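PDB 6QGM: VirX1 from Cyanophage Syn10, which iodinates diverse substrates and probably does so with a flavin cofactor, as in the tryptophan halogenase family to which it belongs. Local coordinates for residues Y196-E199 and N205-Y208; R335-N340 and E367-L372; L346-I351 and L359-E364; G51-F56 and Y165-E170. All coordinates share one frame; numbering follows the deposited sequence.

Interaction 1 (Y196-E199 and N205-Y208); sequences YQKE and NFKY
Gln197 faces two residues at once, Lys207 and Tyr208, where regular antiparallel pairing would give it one. This classic beta bulge shifts the register by one. The backbone N of Gln197 bonds to Tyr208 O at 3.2 Å, while Lys207 N gives a 2.7 Å bond to Gln197 O. Beyond the bulge, Lys198 and Phe206 form a non-hydrogen-bonded pair whose side chains diverge, and Glu199 N makes a weak bond to Asn205 O. The Asn205 side chain takes no share in that bond; its ND2 is held by Asn203.

Gln197 and Tyr208 lie on the same face of the sheet. With CG anti to the backbone N (chi1 167°), Gln197 lays its aliphatic part on the tyrosine: CB stands over one ring face, 3.8 Å from the centroid of Tyr208, in a CH-pi contact. A long polar residue suits this partly exposed site, since its methylenes cover the ring while NE2 makes a weak bond to O of Lys198, the next residue.

The two strands, 187-198 and 206-211, form a hairpin near one edge of the mixed sheet expected of a Rossmann-like domain. Phe206, the buried residue here, meets the ring of Tyr196 obliquely, the planes 55° apart, with CD1 of Phe206 4.0 Å from CB of Tyr196. Helix 231-236 receives the phenylalanine through Leu232 and Phe236, and Tyr222 meets it edge-to-face. On the outer side Glu199 crosses Lys207 at about a right angle, OE2 of Glu199 lying 3.3 Å from CG of Lys207; their charged ends do not meet, although their opposite charges may attract weakly.

Interaction 2 (R335-N340 and E367-L372); sequences RAWVNN and ENLVYL
Trp337 makes every contact with Leu369 and Leu372. Arg335, ahead of it, forms a salt bridge with Glu239 and lays one guanidinium face on Val338 CG2. The small Ala336 follows, bonded through its backbone to Gly343. Then comes Trp337, whose N is held by Asn389 OD1; its CG lies anti to that N (chi1 -158°), which carries the indole out toward the helix. The far end of the six-membered ring does the touching: CZ3 is 3.8 Å from Leu369 CD1 and also 3.8 Å from Leu372 CD1. Leu369 crosses the indole at about a right angle, whereas Leu372 runs alongside it, pointing the other way. Because the leucines are three residues apart, they sit on one side of helix 360-373 and offer the long indole a wholly apolar pair of methyls.

Trp337 and Val338 form the outermost strand of the mixed Rossmann-like sheet, so this contact seats the helix beside that sheet's edge. Phe388 meets the indole edge-to-face, and Ile450 of the second subunit packs on Leu372. Asn339 and Asn340 then turn the chain between strands 337-338 and 341-343, and Asn340 OD1 receives Phe206 N.

Interaction 3 (L346-I351 and L359-E364); sequences LSYGFI and LLTTHE
Thr361 of the helix and the backbone of Gly349 meet in the closely packed part of this contact. OG1 of Thr361 bonds to Gly345 O, and O of Gly349 lies 3.2 Å from the same OG1. The side chain is turned with OG1 anti to the backbone N, chi1 -179°, a rotation that sets both its branches against the Gly349 carbonyl of segment 346-351: CG2 of Thr361 is 3.4 Å from that O of Gly349. The ring of Tyr348 comes in roughly at right angles to that carbonyl, its CD2 lying 3.6 Å from OG1 of Thr361, which sits at the ring's edge and in its plane. A glycine suits position 349 because a side chain here would press on the ring of Tyr348, next to it in sequence. Threonine suits the helix side by combining a polar branch for the carbonyls with a methyl for apolar neighbours.

The other flank is looser. Leu346, partly exposed, touches only with CD2, 4.1 Å from CG2 of Thr361 and crossing it at about a right angle.

The short loop joining these segments probably lies near the flavin and halide site, as in related flavin-dependent halogenases. Helix 360-373 starts here, where Thr362 OG1 bonds to Ser15 in what looks like the Rossmann glycine-rich loop. Helix 382-408 packs against Leu360 and Ile351, helix 52-59 against Leu359 and His363, and strand 349-350 pairs with strand 331-333.

Interaction 4 (G51-F56 and Y165-E170); sequences GHFNKF and YHIDAE
Phe53 and Tyr165 cross at about a right angle as side chains, and their rings form an oblique pair, the planes 65° apart and the centroids separated by 6.0 Å. The tyrosine brings CD1 to the edge of the phenylalanine, in the plane of that ring and 3.7 Å from CD2 of Phe53. Ile167 comes from the opposite direction, its CD1 4.0 Å from CZ of Phe53 and oblique to the ring. With its CG anti to the backbone N (chi1 -167°), Phe53 leaves helix 52-59 toward both partners; its apolar ring is flat enough to touch Tyr165 at one edge and Ile167 at its far end in this buried site.

Tyr165 and Ile167, two residues apart, point to one side of strand 164-168, the middle strand of a three-stranded antiparallel sheet. The helix runs across that side, its axis 11.1 Å from that of the strand. Trp67 of helix 64-67 meets Tyr165 edge-to-face and also touches Phe53 and Ile167, completing an aromatic cluster. His166 projects the other way, where Thr74 and Thr271 hold its ring nitrogens.

Asn54 flanks the tyrosine with its amide turned 50° from the ring plane. Its OD1 is 3.3 Å from CE1 of Tyr165, at the ring edge, without a hydrogen bond to the hydroxyl, which bonds instead to Asp64. The amide's rotation is fixed by ND2, which gives to Gly51 O at 3.0 Å on a lone pair and to Thr163 O as well, so Asn54 ties the helix start to the chain entering the strand.

The four contacts run in a chain through the molecule, centres of interactions 1 and 2 lying about 18 Å apart, 2 and 3 about 13 Å, and 3 and 4 about 13 Å, while 1 and 4 are about 34 Å apart. In sequence, interaction 4 comes first, then interaction 1, and interaction 3 falls between the two segments of interaction 2. In one mixed sheet interaction 1 lies near one edge and interaction 2 uses the strand at the other, yet they touch through Asn340 and Phe206. Interactions 2 and 3 share helix 360-373, whose His363 packs on helix 52-59 of interaction 4. Helix 360-373, with helix 52-59, thus lies between the Rossmann-like sheet and the sheet containing strand 164-168.

Interaction 1 (Y196-E199 and N205-Y208)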
loop_
_atom_site.group_PDB
_atom_site.type_symbol
_atom_site.label_atom_id
_atom_site.label_comp_id
_atom_site.label_asym_id
_atom_site.label_seq_id
_atom_site.Cartn_x
_atom_site.Cartn_y
_atom_site.Cartn_z
ATOM N N TYR B 196 41.122 17.887 -0.145
ATOM C CA TYR B 196 40.257 18.060 1.054
ATOM C C TYR B 196 40.964 17.515 2.289
ATOM O O TYR B 196 41.884 16.761 2.146
ATOM C CB TYR B 196 38.946 17.294 0.879
ATOM C CG TYR B 196 39.128 15.800 0.868
ATOM C CD1 TYR B 196 39.355 15.131 -0.320
ATOM C CD2 TYR B 196 39.058 15.049 2.025
ATOM C CE1 TYR B 196 39.508 13.756 -0.373
ATOM C CE2 TYR B 196 39.261 13.675 1.992
ATOM C CZ TYR B 196 39.448 13.023 0.789
ATOM O OH TYR B 196 39.609 11.678 0.731
ATOM N N GLN B 197 40.479 17.874 3.471
ATOM C CA GLN B 197 40.940 17.376 4.799
ATOM C C GLN B 197 39.675 17.000 5.582
ATOM O O GLN B 197 38.837 17.879 5.790
ATOM C CB GLN B 197 41.731 18.501 5.472
ATOM C CG GLN B 197 42.027 18.289 6.954
ATOM C CD GLN B 197 42.896 17.094 7.200
ATOM O OE1 GLN B 197 43.779 16.800 6.409
ATOM N NE2 GLN B 197 42.659 16.415 8.314
ATOM N N LYS B 198 39.591 15.754 6.028
ATOM C CA LYS B 198 38.461 15.292 6.879
ATOM C C LYS B 198 38.709 15.805 8.293
ATOM O O LYS B 198 39.810 16.299 8.557
ATOM C CB LYS B 198 38.315 13.772 6.798
ATOM C CG LYS B 198 38.179 13.239 5.385
ATOM C CD LYS B 198 36.998 12.322 5.099
ATOM C CE LYS B 198 36.225 12.703 3.849
ATOM N NZ LYS B 198 35.696 11.505 3.171
ATOM N N GLU B 199 37.708 15.716 9.161
ATOM C CA GLU B 199 37.768 16.276 10.528
ATOM C C GLU B 199 38.696 15.406 11.384
ATOM O O GLU B 199 39.489 15.973 12.155
ATOM C CB GLU B 199 36.373 16.346 11.145
ATOM C CG GLU B 199 35.631 17.659 10.957
ATOM C CD GLU B 199 36.251 18.890 11.614
ATOM O OE1 GLU B 199 36.968 18.750 12.620
ATOM O OE2 GLU B 199 36.041 19.973 11.101
ATOM N N ASN B 205 33.425 14.236 7.996
ATOM C CA ASN B 205 33.029 15.592 7.526
ATOM C C ASN B 205 34.270 16.295 6.963
ATOM O O ASN B 205 35.348 16.133 7.540
ATOM C CB ASN B 205 32.405 16.447 8.628
ATOM C CG ASN B 205 31.037 15.947 9.035
ATOM O OD1 ASN B 205 30.108 16.001 8.238
ATOM N ND2 ASN B 205 30.901 15.422 10.253
ATOM N N PHE B 206 34.131 17.030 5.864
ATOM C CA PHE B 206 35.177 17.958 5.375
ATOM C C PHE B 206 35.422 18.972 6.484
ATOM O O PHE B 206 34.464 19.565 6.954
ATOM C CB PHE B 206 34.754 18.701 4.107
ATOM C CG PHE B 206 34.514 17.853 2.885
ATOM C CD1 PHE B 206 35.369 16.810 2.558
ATOM C CD2 PHE B 206 33.451 18.127 2.042
ATOM C CE1 PHE B 206 35.148 16.046 1.428
ATOM C CE2 PHE B 206 33.220 17.353 0.918
ATOM C CZ PHE B 206 34.080 16.326 0.602
ATOM N N LYS B 207 36.661 19.112 6.931
ATOM C CA LYS B 207 37.088 20.215 7.827
ATOM C C LYS B 207 37.276 21.460 6.960
ATOM O O LYS B 207 36.943 22.569 7.410
ATOM C CB LYS B 207 38.349 19.802 8.586
ATOM C CG LYS B 207 38.879 20.828 9.579
ATOM C CD LYS B 207 40.399 20.794 9.766
ATOM C CE LYS B 207 40.926 19.713 10.684
ATOM N NZ LYS B 207 41.396 20.300 11.959
ATOM N N TYR B 208 37.803 21.262 5.756
ATOM C CA TYR B 208 37.898 22.269 4.670
ATOM C C TYR B 208 38.172 21.536 3.353
ATOM O O TYR B 208 38.492 20.337 3.390
ATOM C CB TYR B 208 38.976 23.309 4.973
ATOM C CG TYR B 208 40.347 22.753 5.242
ATOM C CD1 TYR B 208 40.722 22.385 6.520
ATOM C CD2 TYR B 208 41.289 22.646 4.238
ATOM C CE1 TYR B 208 42.007 21.947 6.804
ATOM C CE2 TYR B 208 42.578 22.214 4.503
ATOM C CZ TYR B 208 42.929 21.824 5.781
ATOM O OH TYR B 208 44.196 21.367 6.011
#

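Interaction 2 (R335-N340 and E367-L372)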
loop_
_atom_site.group_PDB
_atom_site.type_symbol
_atom_site.label_atom_id
_atom_site.label_comp_id
_atom_site.label_asym_id
_atom_site.label_seq_id
_atom_site.Cartn_x
_atom_site.Cartn_y
_atom_site.Cartn_z
ATOM N N ARG B 335 23.345 7.853 -2.146
ATOM C CA ARG B 335 22.865 8.960 -1.290
ATOM C C ARG B 335 23.302 10.287 -1.900
ATOM O O ARG B 335 24.404 10.341 -2.475
ATOM C CB ARG B 335 23.452 8.864 0.114
ATOM C CG ARG B 335 22.824 7.785 0.980
ATOM C CD ARG B 335 23.428 7.774 2.370
ATOM N NE ARG B 335 24.858 7.543 2.297
ATOM C CZ ARG B 335 25.698 7.658 3.312
ATOM N NH1 ARG B 335 25.254 7.951 4.521
ATOM N NH2 ARG B 335 26.983 7.439 3.128
ATOM N N ALA B 336 22.478 11.322 -1.735
ATOM C CA ALA B 336 22.728 12.697 -2.219
ATOM C C ALA B 336 23.435 13.511 -1.129
ATOM O O ALA B 336 24.381 14.271 -1.459
ATOM C CB ALA B 336 21.417 13.320 -2.594
ATOM N N TRP B 337 22.982 13.359 0.123
ATOM C CA TRP B 337 23.538 14.050 1.312
ATOM C C TRP B 337 24.367 13.058 2.122
ATOM O O TRP B 337 23.775 12.153 2.727
ATOM C CB TRP B 337 22.401 14.646 2.137
ATOM C CG TRP B 337 22.824 15.765 3.040
ATOM C CD1 TRP B 337 24.037 15.942 3.642
ATOM C CD2 TRP B 337 22.001 16.866 3.454
ATOM N NE1 TRP B 337 24.027 17.078 4.402
ATOM C CE2 TRP B 337 22.793 17.669 4.303
ATOM C CE3 TRP B 337 20.686 17.250 3.181
ATOM C CZ2 TRP B 337 22.303 18.839 4.886
ATOM C CZ3 TRP B 337 20.209 18.407 3.756
ATOM C CH2 TRP B 337 20.998 19.179 4.611
ATOM N N VAL B 338 25.691 13.209 2.089
ATOM C CA VAL B 338 26.657 12.337 2.816
ATOM C C VAL B 338 27.537 13.247 3.669
ATOM O O VAL B 338 28.150 14.175 3.094
ATOM C CB VAL B 338 27.504 11.514 1.829
ATOM C CG1 VAL B 338 28.599 10.736 2.533
ATOM C CG2 VAL B 338 26.641 10.596 0.995
ATOM N N ASN B 339 27.616 12.984 4.971
ATOM C CA ASN B 339 28.273 13.883 5.949
ATOM C C ASN B 339 27.826 15.307 5.632
ATOM O O ASN B 339 26.605 15.476 5.425
ATOM C CB ASN B 339 29.782 13.650 5.941
ATOM C CG ASN B 339 30.093 12.251 6.398
ATOM O OD1 ASN B 339 30.626 11.459 5.643
ATOM N ND2 ASN B 339 29.681 11.926 7.611
ATOM N N ASN B 340 28.767 16.251 5.525
ATOM C CA ASN B 340 28.485 17.699 5.367
ATOM C C ASN B 340 28.637 18.105 3.894
ATOM O O ASN B 340 29.052 19.249 3.647
ATOM C CB ASN B 340 29.367 18.530 6.303
ATOM C CG ASN B 340 30.837 18.466 5.972
ATOM O OD1 ASN B 340 31.323 17.473 5.430
ATOM N ND2 ASN B 340 31.549 19.539 6.278
ATOM N N GLU B 367 15.200 22.844 -3.963
ATOM C CA GLU B 367 13.938 23.162 -3.235
ATOM C C GLU B 367 13.877 22.370 -1.924
ATOM O O GLU B 367 13.473 22.966 -0.912
ATOM C CB GLU B 367 12.715 23.022 -4.129
ATOM C CG GLU B 367 12.335 21.641 -4.581
ATOM C CD GLU B 367 11.291 21.607 -5.705
ATOM O OE1 GLU B 367 11.201 22.605 -6.488
ATOM O OE2 GLU B 367 10.568 20.564 -5.810
ATOM N N ASN B 368 14.325 21.115 -1.927
ATOM C CA ASN B 368 14.370 20.235 -0.720
ATOM C C ASN B 368 15.420 20.739 0.287
ATOM O O ASN B 368 15.190 20.616 1.514
ATOM C CB ASN B 368 14.591 18.769 -1.093
ATOM C CG ASN B 368 13.428 18.160 -1.833
ATOM O OD1 ASN B 368 12.371 18.775 -1.944
ATOM N ND2 ASN B 368 13.619 16.957 -2.351
ATOM N N LEU B 369 16.523 21.301 -0.195
ATOM C CA LEU B 369 17.582 21.889 0.667
ATOM C C LEU B 369 17.066 23.188 1.296
ATOM O O LEU B 369 17.221 23.343 2.525
ATOM C CB LEU B 369 18.830 22.147 -0.177
ATOM C CG LEU B 369 20.057 22.573 0.615
ATOM C CD1 LEU B 369 20.401 21.515 1.661
ATOM C CD2 LEU B 369 21.220 22.837 -0.334
ATOM N N VAL B 370 16.479 24.076 0.481
ATOM C CA VAL B 370 15.884 25.373 0.919
ATOM C C VAL B 370 14.823 25.070 1.977
ATOM O O VAL B 370 14.747 25.831 2.977
ATOM C CB VAL B 370 15.299 26.178 -0.258
ATOM C CG1 VAL B 370 14.411 27.316 0.213
ATOM C CG2 VAL B 370 16.386 26.737 -1.156
ATOM N N TYR B 371 14.051 24.001 1.768
ATOM C CA TYR B 371 12.944 23.577 2.663
ATOM C C TYR B 371 13.513 23.266 4.050
ATOM O O TYR B 371 12.991 23.797 5.040
ATOM C CB TYR B 371 12.182 22.398 2.052
ATOM C CG TYR B 371 11.119 21.831 2.954
ATOM C CD1 TYR B 371 9.841 22.359 2.958
ATOM C CD2 TYR B 371 11.388 20.782 3.812
ATOM C CE1 TYR B 371 8.848 21.855 3.781
ATOM C CE2 TYR B 371 10.422 20.283 4.665
ATOM C CZ TYR B 371 9.145 20.819 4.648
ATOM O OH TYR B 371 8.181 20.325 5.481
ATOM N N LEU B 372 14.577 22.460 4.118
ATOM C CA LEU B 372 15.196 22.031 5.401
ATOM C C LEU B 372 15.915 23.206 6.079
ATOM O O LEU B 372 15.844 23.319 7.317
ATOM C CB LEU B 372 16.157 20.868 5.122
ATOM C CG LEU B 372 15.499 19.533 4.778
ATOM C CD1 LEU B 372 16.540 18.457 4.609
ATOM C CD2 LEU B 372 14.497 19.111 5.842
#

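Interaction 3 (L346-I351 and L359-E364)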
loop_
_atom_site.group_PDB
_atom_site.type_symbol
_atom_site.label_atom_id
_atom_site.label_comp_id
_atom_site.label_asym_id
_atom_site.label_seq_id
_atom_site.Cartn_x
_atom_site.Cartn_y
_atom_site.Cartn_z
ATOM N N LEU B 346 24.199 16.671 -11.765
ATOM C CA LEU B 346 24.738 15.421 -12.350
ATOM C C LEU B 346 25.719 14.756 -11.379
ATOM O O LEU B 346 25.924 13.541 -11.520
ATOM C CB LEU B 346 25.393 15.741 -13.698
ATOM C CG LEU B 346 24.475 16.360 -14.764
ATOM C CD1 LEU B 346 24.935 15.947 -16.155
ATOM C CD2 LEU B 346 23.012 15.969 -14.582
ATOM N N SER B 347 26.268 15.501 -10.415
ATOM C CA SER B 347 27.124 14.971 -9.322
ATOM C C SER B 347 26.351 13.921 -8.512
ATOM O O SER B 347 26.997 13.000 -7.975
ATOM C CB SER B 347 27.616 16.078 -8.434
ATOM O OG SER B 347 26.526 16.784 -7.883
ATOM N N TYR B 348 25.022 14.057 -8.417
ATOM C CA TYR B 348 24.149 13.092 -7.691
ATOM C C TYR B 348 23.587 12.051 -8.660
ATOM O O TYR B 348 23.795 10.832 -8.426
ATOM C CB TYR B 348 23.002 13.767 -6.937
ATOM C CG TYR B 348 21.929 12.783 -6.538
ATOM C CD1 TYR B 348 22.185 11.786 -5.618
ATOM C CD2 TYR B 348 20.674 12.811 -7.110
ATOM C CE1 TYR B 348 21.233 10.853 -5.255
ATOM C CE2 TYR B 348 19.700 11.885 -6.777
ATOM C CZ TYR B 348 19.974 10.900 -5.843
ATOM O OH TYR B 348 18.998 10.000 -5.504
ATOM N N GLY B 349 22.867 12.492 -9.694
ATOM C CA GLY B 349 22.096 11.582 -10.575
ATOM C C GLY B 349 21.800 12.197 -11.930
ATOM O O GLY B 349 21.954 13.436 -12.103
ATOM N N PHE B 350 21.400 11.352 -12.874
ATOM C CA PHE B 350 21.082 11.741 -14.265
ATOM C C PHE B 350 20.215 10.639 -14.883
ATOM O O PHE B 350 20.564 9.453 -14.758
ATOM C CB PHE B 350 22.389 12.004 -15.023
ATOM C CG PHE B 350 22.234 12.206 -16.509
ATOM C CD1 PHE B 350 22.162 11.126 -17.371
ATOM C CD2 PHE B 350 22.145 13.481 -17.049
ATOM C CE1 PHE B 350 22.023 11.319 -18.740
ATOM C CE2 PHE B 350 21.995 13.667 -18.415
ATOM C CZ PHE B 350 21.946 12.588 -19.253
ATOM N N ILE B 351 19.110 11.025 -15.513
ATOM C CA ILE B 351 18.337 10.191 -16.478
ATOM C C ILE B 351 18.521 10.824 -17.853
ATOM O O ILE B 351 18.473 12.045 -17.935
ATOM C CB ILE B 351 16.851 10.101 -16.082
ATOM C CG1 ILE B 351 16.678 9.751 -14.606
ATOM C CG2 ILE B 351 16.098 9.134 -16.982
ATOM C CD1 ILE B 351 15.352 10.172 -14.031
ATOM N N LEU B 359 17.233 18.861 -15.699
ATOM C CA LEU B 359 17.339 19.790 -14.538
ATOM C C LEU B 359 16.614 19.239 -13.304
ATOM O O LEU B 359 16.678 19.934 -12.257
ATOM C CB LEU B 359 16.750 21.161 -14.913
ATOM C CG LEU B 359 17.643 22.074 -15.757
ATOM C CD1 LEU B 359 17.127 23.508 -15.713
ATOM C CD2 LEU B 359 19.093 22.035 -15.296
ATOM N N LEU B 360 15.968 18.068 -13.372
ATOM C CA LEU B 360 15.115 17.543 -12.261
ATOM C C LEU B 360 15.981 17.310 -11.019
ATOM O O LEU B 360 15.705 17.869 -9.954
ATOM C CB LEU B 360 14.448 16.231 -12.681
ATOM C CG LEU B 360 13.558 15.600 -11.614
ATOM C CD1 LEU B 360 12.263 16.397 -11.466
ATOM C CD2 LEU B 360 13.261 14.145 -11.962
ATOM N N THR B 361 16.982 16.457 -11.189
ATOM C CA THR B 361 18.052 16.158 -10.205
ATOM C C THR B 361 18.511 17.465 -9.528
ATOM O O THR B 361 18.984 17.387 -8.378
ATOM C CB THR B 361 19.147 15.338 -10.907
ATOM O OG1 THR B 361 20.160 15.042 -9.949
ATOM C CG2 THR B 361 19.756 16.039 -12.106
ATOM N N THR B 362 18.376 18.622 -10.196
ATOM C CA THR B 362 18.892 19.939 -9.727
ATOM C C THR B 362 17.831 20.696 -8.907
ATOM O O THR B 362 18.097 20.878 -7.701
ATOM C CB THR B 362 19.439 20.784 -10.883
ATOM O OG1 THR B 362 20.344 19.958 -11.618
ATOM C CG2 THR B 362 20.130 22.053 -10.427
ATOM N N HIS B 363 16.713 21.149 -9.500
ATOM C CA HIS B 363 15.763 22.081 -8.814
ATOM C C HIS B 363 15.037 21.350 -7.679
ATOM O O HIS B 363 14.736 22.020 -6.680
ATOM C CB HIS B 363 14.781 22.827 -9.746
ATOM C CG HIS B 363 14.107 21.993 -10.783
ATOM N ND1 HIS B 363 14.056 22.377 -12.109
ATOM C CD2 HIS B 363 13.498 20.790 -10.719
ATOM C CE1 HIS B 363 13.434 21.455 -12.814
ATOM N NE2 HIS B 363 13.082 20.472 -11.983
ATOM N N GLU B 364 14.795 20.040 -7.800
ATOM C CA GLU B 364 14.193 19.214 -6.729
ATOM C C GLU B 364 15.106 19.260 -5.502
ATOM O O GLU B 364 14.622 19.618 -4.413
ATOM C CB GLU B 364 13.947 17.786 -7.225
ATOM C CG GLU B 364 13.607 16.786 -6.132
ATOM C CD GLU B 364 12.216 16.882 -5.534
ATOM O OE1 GLU B 364 11.367 17.700 -6.021
ATOM O OE2 GLU B 364 11.973 16.129 -4.584
#

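Interaction 4 (G51-F56 and Y165-E170)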
loop_
_atom_site.group_PDB
_atom_site.type_symbol
_atom_site.label_atom_id
_atom_site.label_comp_id
_atom_site.label_asym_id
_atom_site.label_seq_id
_atom_site.Cartn_x
_atom_site.Cartn_y
_atom_site.Cartn_z
ATOM N N GLY B 51 7.404 21.278 -16.385
ATOM C CA GLY B 51 6.522 22.145 -15.581
ATOM C C GLY B 51 7.166 22.538 -14.265
ATOM O O GLY B 51 7.107 23.724 -13.929
ATOM N N HIS B 52 7.781 21.581 -13.574
ATOM C CA HIS B 52 8.490 21.728 -12.270
ATOM C C HIS B 52 9.300 23.037 -12.252
ATOM O O HIS B 52 9.334 23.717 -11.212
ATOM C CB HIS B 52 9.436 20.517 -12.028
ATOM C CG HIS B 52 8.917 19.358 -11.217
ATOM N ND1 HIS B 52 8.006 18.424 -11.721
ATOM C CD2 HIS B 52 9.226 18.947 -9.962
ATOM C CE1 HIS B 52 7.742 17.524 -10.790
ATOM N NE2 HIS B 52 8.476 17.827 -9.695
ATOM N N PHE B 53 9.948 23.359 -13.378
ATOM C CA PHE B 53 10.839 24.539 -13.572
ATOM C C PHE B 53 10.094 25.841 -13.283
ATOM O O PHE B 53 10.737 26.803 -12.815
ATOM C CB PHE B 53 11.377 24.547 -14.998
ATOM C CG PHE B 53 12.522 25.496 -15.259
ATOM C CD1 PHE B 53 13.737 25.350 -14.614
ATOM C CD2 PHE B 53 12.403 26.515 -16.187
ATOM C CE1 PHE B 53 14.795 26.205 -14.878
ATOM C CE2 PHE B 53 13.453 27.379 -16.438
ATOM C CZ PHE B 53 14.651 27.219 -15.787
ATOM N N ASN B 54 8.786 25.877 -13.568
ATOM C CA ASN B 54 7.930 27.069 -13.341
ATOM C C ASN B 54 7.929 27.401 -11.836
ATOM O O ASN B 54 8.011 28.613 -11.500
ATOM C CB ASN B 54 6.535 26.894 -13.941
ATOM C CG ASN B 54 6.492 26.915 -15.449
ATOM O OD1 ASN B 54 6.585 27.984 -16.057
ATOM N ND2 ASN B 54 6.323 25.752 -16.059
ATOM N N LYS B 55 7.868 26.387 -10.962
ATOM C CA LYS B 55 7.888 26.575 -9.487
ATOM C C LYS B 55 9.195 27.275 -9.089
ATOM O O LYS B 55 9.136 28.209 -8.264
ATOM C CB LYS B 55 7.807 25.230 -8.753
ATOM C CG LYS B 55 7.695 25.276 -7.239
ATOM C CD LYS B 55 8.321 24.071 -6.578
ATOM C CE LYS B 55 7.850 23.949 -5.152
ATOM N NZ LYS B 55 7.928 22.548 -4.676
ATOM N N PHE B 56 10.326 26.823 -9.640
ATOM C CA PHE B 56 11.665 27.409 -9.391
ATOM C C PHE B 56 11.622 28.881 -9.809
ATOM O O PHE B 56 11.962 29.766 -8.991
ATOM C CB PHE B 56 12.757 26.613 -10.118
ATOM C CG PHE B 56 14.153 27.124 -9.885
ATOM C CD1 PHE B 56 14.872 26.726 -8.771
ATOM C CD2 PHE B 56 14.736 28.036 -10.758
ATOM C CE1 PHE B 56 16.133 27.246 -8.523
ATOM C CE2 PHE B 56 16.008 28.534 -10.522
ATOM C CZ PHE B 56 16.702 28.138 -9.403
ATOM N N TYR B 165 10.042 25.574 -20.979
ATOM C CA TYR B 165 11.068 26.403 -21.674
ATOM C C TYR B 165 12.181 25.523 -22.246
ATOM O O TYR B 165 12.497 24.485 -21.655
ATOM C CB TYR B 165 11.654 27.426 -20.699
ATOM C CG TYR B 165 10.623 28.223 -19.936
ATOM C CD1 TYR B 165 10.079 27.756 -18.748
ATOM C CD2 TYR B 165 10.172 29.443 -20.397
ATOM C CE1 TYR B 165 9.128 28.475 -18.038
ATOM C CE2 TYR B 165 9.216 30.174 -19.708
ATOM C CZ TYR B 165 8.700 29.696 -18.520
ATOM O OH TYR B 165 7.774 30.427 -17.841
ATOM N N HIS B 166 12.713 25.915 -23.402
ATOM C CA HIS B 166 14.052 25.528 -23.933
ATOM C C HIS B 166 15.034 26.634 -23.545
ATOM O O HIS B 166 14.708 27.794 -23.793
ATOM C CB HIS B 166 14.014 25.335 -25.457
ATOM C CG HIS B 166 12.991 24.350 -25.915
ATOM N ND1 HIS B 166 11.898 24.715 -26.669
ATOM C CD2 HIS B 166 12.899 23.019 -25.751
ATOM C CE1 HIS B 166 11.191 23.648 -26.964
ATOM N NE2 HIS B 166 11.791 22.586 -26.414
ATOM N N ILE B 167 16.158 26.301 -22.919
ATOM C CA ILE B 167 17.143 27.297 -22.405
ATOM C C ILE B 167 18.555 26.856 -22.788
ATOM O O ILE B 167 18.796 25.637 -22.927
ATOM C CB ILE B 167 16.988 27.469 -20.880
ATOM C CG1 ILE B 167 17.470 26.238 -20.116
ATOM C CG2 ILE B 167 15.542 27.828 -20.515
ATOM C CD1 ILE B 167 17.367 26.363 -18.617
ATOM N N ASP B 168 19.450 27.824 -22.962
ATOM C CA ASP B 168 20.920 27.629 -22.898
ATOM C C ASP B 168 21.266 27.654 -21.408
ATOM O O ASP B 168 21.163 28.738 -20.799
ATOM C CB ASP B 168 21.635 28.707 -23.716
ATOM C CG ASP B 168 23.154 28.744 -23.610
ATOM O OD1 ASP B 168 23.695 28.372 -22.551
ATOM O OD2 ASP B 168 23.790 29.174 -24.577
ATOM N N ALA B 169 21.616 26.502 -20.828
ATOM C CA ALA B 169 21.761 26.326 -19.364
ATOM C C ALA B 169 22.888 27.209 -18.810
ATOM O O ALA B 169 22.729 27.712 -17.696
ATOM C CB ALA B 169 21.994 24.867 -19.076
ATOM N N GLU B 170 23.981 27.393 -19.557
ATOM C CA GLU B 170 25.169 28.150 -19.078
ATOM C C GLU B 170 24.785 29.628 -18.973
ATOM O O GLU B 170 25.095 30.257 -17.940
ATOM C CB GLU B 170 26.386 27.921 -19.976
ATOM C CG GLU B 170 27.682 28.482 -19.383
ATOM C CD GLU B 170 28.989 27.763 -19.727
ATOM O OE1 GLU B 170 29.973 28.442 -20.175
ATOM O OE2 GLU B 170 29.046 26.524 -19.526
#